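PDB 6A8M: FACT complex subunit SPT16 from Ashbya gossypii, which probably contributes, through this N-terminal, peptidase-like part, to the FACT complex, a histone chaperone that reorganises nucleosomes for transcription, replication and repair. Local coordinates for residues V164-S167 with L168-S172; V335-T338 with P339-Y343; L322-Q325 with E326-N330. All coordinates share one frame; numbering follows the deposited sequence.

Contact 1: V164-S167 with L168-S172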
# COMPACT_ATOMS: atom_id res chain seq x y z
N VAL A 164 3.76 12.30 -19.88
CA VAL A 164 4.38 12.81 -18.66
C VAL A 164 3.98 11.87 -17.53
O VAL A 164 2.79 11.72 -17.26
CB VAL A 164 3.93 14.25 -18.36
CG1 VAL A 164 4.37 14.65 -16.98
CG2 VAL A 164 4.49 15.22 -19.43
N ASP A 165 4.95 11.25 -16.88
CA ASP A 165 4.58 10.36 -15.78
C ASP A 165 4.05 11.16 -14.60
O ASP A 165 4.59 12.21 -14.26
CB ASP A 165 5.74 9.51 -15.31
CG ASP A 165 5.29 8.45 -14.34
OD1 ASP A 165 4.76 7.41 -14.80
OD2 ASP A 165 5.42 8.68 -13.12
N VAL A 166 2.99 10.66 -13.97
CA VAL A 166 2.36 11.43 -12.91
C VAL A 166 2.43 10.70 -11.57
O VAL A 166 1.63 10.97 -10.67
CB VAL A 166 0.90 11.79 -13.27
CG1 VAL A 166 0.86 12.67 -14.50
CG2 VAL A 166 0.07 10.52 -13.50
N SER A 167 3.42 9.81 -11.39
CA SER A 167 3.50 9.06 -10.13
C SER A 167 3.64 9.98 -8.92
O SER A 167 2.97 9.78 -7.91
CB SER A 167 4.66 8.07 -10.16
OG SER A 167 4.31 6.92 -10.92
N LEU A 168 4.55 10.96 -8.99
CA LEU A 168 4.73 11.82 -7.82
C LEU A 168 3.47 12.60 -7.52
O LEU A 168 3.07 12.75 -6.36
CB LEU A 168 5.92 12.77 -8.03
CG LEU A 168 6.15 13.84 -6.95
CD1 LEU A 168 6.46 13.22 -5.59
CD2 LEU A 168 7.28 14.80 -7.34
N GLY A 169 2.82 13.11 -8.57
CA GLY A 169 1.61 13.88 -8.38
C GLY A 169 0.49 13.06 -7.75
O GLY A 169 -0.18 13.51 -6.83
N LEU A 170 0.28 11.84 -8.26
CA LEU A 170 -0.75 10.99 -7.67
C LEU A 170 -0.42 10.64 -6.23
O LEU A 170 -1.31 10.64 -5.36
CB LEU A 170 -0.94 9.74 -8.52
CG LEU A 170 -1.56 9.97 -9.91
CD1 LEU A 170 -1.52 8.72 -10.77
CD2 LEU A 170 -2.96 10.52 -9.84
N SER A 171 0.85 10.35 -5.94
CA SER A 171 1.23 10.01 -4.57
C SER A 171 0.87 11.14 -3.60
O SER A 171 0.31 10.89 -2.52
CB SER A 171 2.72 9.71 -4.51
OG SER A 171 3.19 9.71 -3.17
N SER A 172 1.20 12.39 -3.97
CA SER A 172 0.85 13.53 -3.13
C SER A 172 -0.66 13.69 -3.00
O SER A 172 -1.17 14.03 -1.93
CB SER A 172 1.46 14.80 -3.70
OG SER A 172 2.86 14.65 -3.84
O HOH W 1 6.31 11.34 -11.17
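V166 and L170 meet on the buried side of the turn where strand 162-165 gives way to helix 167-174. V166 CG2 lies 3.6 Å from L170 CD1, and the two side chains cross at a slant. L170 CG also rests 3.4 Å from V166 O. That same oxygen accepts from L170 N at 2.9 Å, in a nearly straight bond of 171°. Both side chains reach F35 of strand 32-37, and L170 also touches L19 of helix 9-22, so the tight side belongs to the core of the N-terminal lobe. S171 N donates to S167 O at 2.9 Å and continues the first turn. S171 OG is held by D375 and R387 of the M24-like part.

The other side is more open, and a water joins it. D165 turns CG away from its backbone N (chi1 -171°), which lets the carboxylate reach forward to S167 N. D165 OD2 accepts from S167 N at 2.9 Å, with the donor above the carboxylate plane. D165 OD1 is hydrogen-bonded to T136. The water accepts from L168 N at 2.8 Å and donates only weakly to D165 OD2. The carboxylate thus serves one NH at the helix start directly, and the water serves the next. The arrangement is an Asx turn at a strand-to-helix junction, with V166 at the N-cap position.

Contact 2: V335-T338 with P339-Y343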
# COMPACT_ATOMS: atom_id res chain seq x y z
N VAL A 335 4.30 16.55 11.73
CA VAL A 335 3.77 17.25 10.57
C VAL A 335 4.81 18.22 10.05
O VAL A 335 5.39 19.02 10.80
CB VAL A 335 2.46 17.98 10.93
CG1 VAL A 335 1.99 18.83 9.76
CG2 VAL A 335 1.40 16.98 11.33
N GLY A 336 5.06 18.17 8.75
CA GLY A 336 6.10 18.97 8.14
C GLY A 336 7.44 18.28 8.01
O GLY A 336 8.30 18.76 7.25
N ALA A 337 7.66 17.18 8.73
CA ALA A 337 8.95 16.51 8.67
C ALA A 337 9.15 15.85 7.31
O ALA A 337 8.20 15.35 6.69
CB ALA A 337 9.07 15.46 9.77
N THR A 338 10.42 15.86 6.83
CA THR A 338 10.77 15.14 5.61
C THR A 338 11.15 13.70 5.93
O THR A 338 11.54 13.38 7.05
CB THR A 338 11.94 15.82 4.89
OG1 THR A 338 13.09 15.81 5.74
CG2 THR A 338 11.64 17.29 4.54
N PRO A 339 11.04 12.80 4.95
CA PRO A 339 11.61 11.46 5.12
C PRO A 339 13.05 11.48 5.62
O PRO A 339 13.43 10.69 6.50
CB PRO A 339 11.52 10.88 3.70
CG PRO A 339 10.28 11.60 3.10
CD PRO A 339 10.34 12.97 3.66
N LYS A 340 13.86 12.39 5.07
CA LYS A 340 15.26 12.49 5.44
C LYS A 340 15.43 12.84 6.91
O LYS A 340 16.27 12.26 7.60
CB LYS A 340 15.95 13.53 4.57
CG LYS A 340 17.43 13.72 4.90
CD LYS A 340 18.05 14.71 3.94
CE LYS A 340 19.47 15.06 4.35
NZ LYS A 340 20.07 16.10 3.45
N GLN A 341 14.64 13.80 7.42
CA GLN A 341 14.74 14.14 8.84
C GLN A 341 14.37 12.95 9.71
O GLN A 341 15.00 12.70 10.75
CB GLN A 341 13.84 15.33 9.15
CG GLN A 341 14.38 16.64 8.62
CD GLN A 341 13.36 17.77 8.64
OE1 GLN A 341 12.15 17.54 8.64
NE2 GLN A 341 13.86 18.99 8.65
N ILE A 342 13.34 12.19 9.31
CA ILE A 342 12.93 11.03 10.09
C ILE A 342 14.01 9.96 10.06
O ILE A 342 14.46 9.47 11.10
CB ILE A 342 11.60 10.49 9.56
CG1 ILE A 342 10.49 11.52 9.73
CG2 ILE A 342 11.22 9.21 10.26
CD1 ILE A 342 9.29 11.26 8.84
N TYR A 343 14.46 9.58 8.86
CA TYR A 343 15.49 8.55 8.77
C TYR A 343 16.77 9.00 9.48
O TYR A 343 17.36 8.22 10.24
CB TYR A 343 15.79 8.19 7.30
CG TYR A 343 16.78 7.07 7.23
CD1 TYR A 343 16.39 5.77 7.50
CD2 TYR A 343 18.13 7.33 6.98
CE1 TYR A 343 17.30 4.74 7.50
CE2 TYR A 343 19.05 6.31 6.97
CZ TYR A 343 18.62 5.02 7.24
OH TYR A 343 19.53 4.00 7.24
O HOH W 2 10.78 19.89 7.23
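T338 and Q341 grip each other through a reciprocal pair of hydrogen bonds at the start of helix 339-353. Q341 N donates to T338 OG1 at 3.0 Å. T338 N donates to Q341 OE1, also at 3.0 Å, with an angle of 165° at the hydrogen. The donor stands above the amide's carbonyl plane, 36° out of it. The threonine hydroxyl sits between its own backbone N and carbonyl carbon (chi1 62°), a position that faces the first turn. Q341 runs back along the chain toward A337 and T338, and Q341 CG passes 3.3 Å from T338 OG1, so the aliphatic part of the glutamine covers the hydroxyl. The backbone adds the first helical bond, from I342 N to T338 O at 3.1 Å.

Water forms a second kind of link. One molecule donates to G336 O at 2.7 Å and to Q341 OE1 at 3.1 Å. The glutamine oxygen therefore has two donors, which should limit rotation of its amide.

Apolar contacts are fewer. On the buried side A337 CB faces I342 CG1 at 4.2 Å. I342 also packs on V365, L380 and V389, and P339 on F378 and L380. G336 and A337 make backbone hydrogen bonds with V389, which tie the loop to the body of the M24-like domain.

T338 and Q341 form a capping box, with T338 as N-cap. The chemistry implies that two groups without a formal charge fix the start of this helix: the hydroxyl serves the NH of Q341, and the amide oxygen the NH of T338.

Contact 3: L322-Q325 with E326-N330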
# COMPACT_ATOMS: atom_id res chain seq x y z
N LEU A 322 13.11 -1.66 20.24
CA LEU A 322 11.85 -1.09 20.73
C LEU A 322 11.98 0.40 21.01
O LEU A 322 11.08 1.18 20.66
CB LEU A 322 11.40 -1.80 22.00
CG LEU A 322 10.76 -3.17 21.87
CD1 LEU A 322 10.47 -3.72 23.27
CD2 LEU A 322 9.49 -3.09 21.02
N LEU A 323 13.06 0.80 21.68
CA LEU A 323 13.29 2.20 22.00
C LEU A 323 13.45 3.04 20.75
O LEU A 323 12.99 4.18 20.69
CB LEU A 323 14.53 2.34 22.89
CG LEU A 323 14.41 1.67 24.27
CD1 LEU A 323 15.68 1.80 25.07
CD2 LEU A 323 13.24 2.29 25.02
N LEU A 324 14.11 2.48 19.73
CA LEU A 324 14.28 3.20 18.47
C LEU A 324 12.95 3.42 17.76
O LEU A 324 12.68 4.51 17.25
CB LEU A 324 15.25 2.42 17.57
CG LEU A 324 15.38 2.95 16.13
CD1 LEU A 324 16.01 4.36 16.19
CD2 LEU A 324 16.25 2.03 15.30
N GLN A 325 12.12 2.38 17.70
CA GLN A 325 10.81 2.55 17.08
C GLN A 325 10.01 3.62 17.81
O GLN A 325 9.36 4.47 17.19
CB GLN A 325 10.03 1.23 17.07
CG GLN A 325 8.78 1.34 16.19
CD GLN A 325 7.71 0.31 16.49
OE1 GLN A 325 7.34 0.09 17.65
NE2 GLN A 325 7.18 -0.31 15.44
N GLU A 326 10.07 3.60 19.14
CA GLU A 326 9.37 4.61 19.93
C GLU A 326 9.88 6.01 19.61
O GLU A 326 9.09 6.95 19.47
CB GLU A 326 9.52 4.30 21.42
CG GLU A 326 8.94 5.35 22.35
CD GLU A 326 7.42 5.41 22.29
OE1 GLU A 326 6.78 4.37 22.04
OE2 GLU A 326 6.86 6.51 22.50
N GLU A 327 11.21 6.16 19.48
CA GLU A 327 11.78 7.45 19.11
C GLU A 327 11.23 7.91 17.76
O GLU A 327 10.89 9.09 17.59
CB GLU A 327 13.30 7.35 19.08
CG GLU A 327 14.05 8.47 18.33
CD GLU A 327 14.02 9.83 19.02
OE1 GLU A 327 13.50 9.93 20.14
OE2 GLU A 327 14.53 10.81 18.43
N ILE A 328 11.15 7.00 16.79
CA ILE A 328 10.61 7.37 15.48
C ILE A 328 9.13 7.74 15.60
O ILE A 328 8.71 8.81 15.15
CB ILE A 328 10.82 6.21 14.48
CG1 ILE A 328 12.30 6.01 14.24
CG2 ILE A 328 10.14 6.50 13.15
CD1 ILE A 328 12.57 4.73 13.51
N ILE A 329 8.34 6.88 16.25
CA ILE A 329 6.89 7.07 16.22
C ILE A 329 6.49 8.31 17.02
O ILE A 329 5.68 9.13 16.55
CB ILE A 329 6.17 5.81 16.75
CG1 ILE A 329 6.31 4.67 15.74
CG2 ILE A 329 4.70 6.15 17.07
CD1 ILE A 329 5.80 3.30 16.22
N ASN A 330 7.03 8.47 18.21
CA ASN A 330 6.52 9.49 19.11
C ASN A 330 7.41 10.73 19.20
O ASN A 330 7.02 11.71 19.84
CB ASN A 330 6.25 8.87 20.48
CG ASN A 330 4.96 8.03 20.48
OD1 ASN A 330 3.90 8.51 20.05
ND2 ASN A 330 5.04 6.77 20.89
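L322 to I329 are joined by four successive i to i+4 backbone hydrogen bonds, from L322 O–E326 N to Q325 O–I329 N, the last 2.8 Å long, with a wider pi-type turn at 328-330.

Among the side chains, Q325 and I329 carry the closest contact. They lie side by side and point the same way. I329 CD1 comes within 3.6 Å of both Q325 CG and Q325 CD, so the methyl rests beside the root of the amide. Q325 holds CG anti to its backbone N (chi1 -169°) and stays extended beyond it, which carries the amide away from the helix backbone, alongside the isoleucine. Its polar ends are satisfied elsewhere: Q325 NE2 by D419 and Q325 OE1 by K436. With both ends held, the amide's rotation should be fixed in this buried place.

An apolar pair, L324 and I328, runs along the helix next to it. L324 CG and I328 CD1 are 4.2 Å apart, a looser touch. I328 CG1 also approaches L324 O at 3.4 Å, covering a carbonyl already bonded to I328 N. The acidic residues make less of the contact. E326 CB lies 3.5 Å from L323 O. E327 OE2 is hydrogen-bonded to N331, one turn further along the helix.

This piece of helix 312-332 lies in the M24-like domain. L324 and I328 pack on strand 394-405 through L399, and also on F401 and I397 respectively. Q325 and L322 meet L417, and I329 meets V421, both on strand 412-424. On another flank L323, L324 and E327 touch Y349 of helix 339-353.

Overall arrangement
Along the chain the order is contact 1, contact 3, contact 2. Contact 1 follows strand 162-165, one edge strand of the six-stranded sheet of the N-terminal lobe. The other two belong to the M24-like domain, on consecutive helices, 312-332 and 339-353. Their centres are 14 Å apart, and they touch where I342 CG2 lies 4.1 Å from I328 CG2. Contact 2 opens the second helix soon after contact 3 on the first. Contact 1 stands apart, its centre about 20 Å from that of contact 2 and 30 Å from that of contact 3. Side-chain hydrogen bonds from contact 1 also run to the M24-like part, so the two parts of this peptidase-like region meet there.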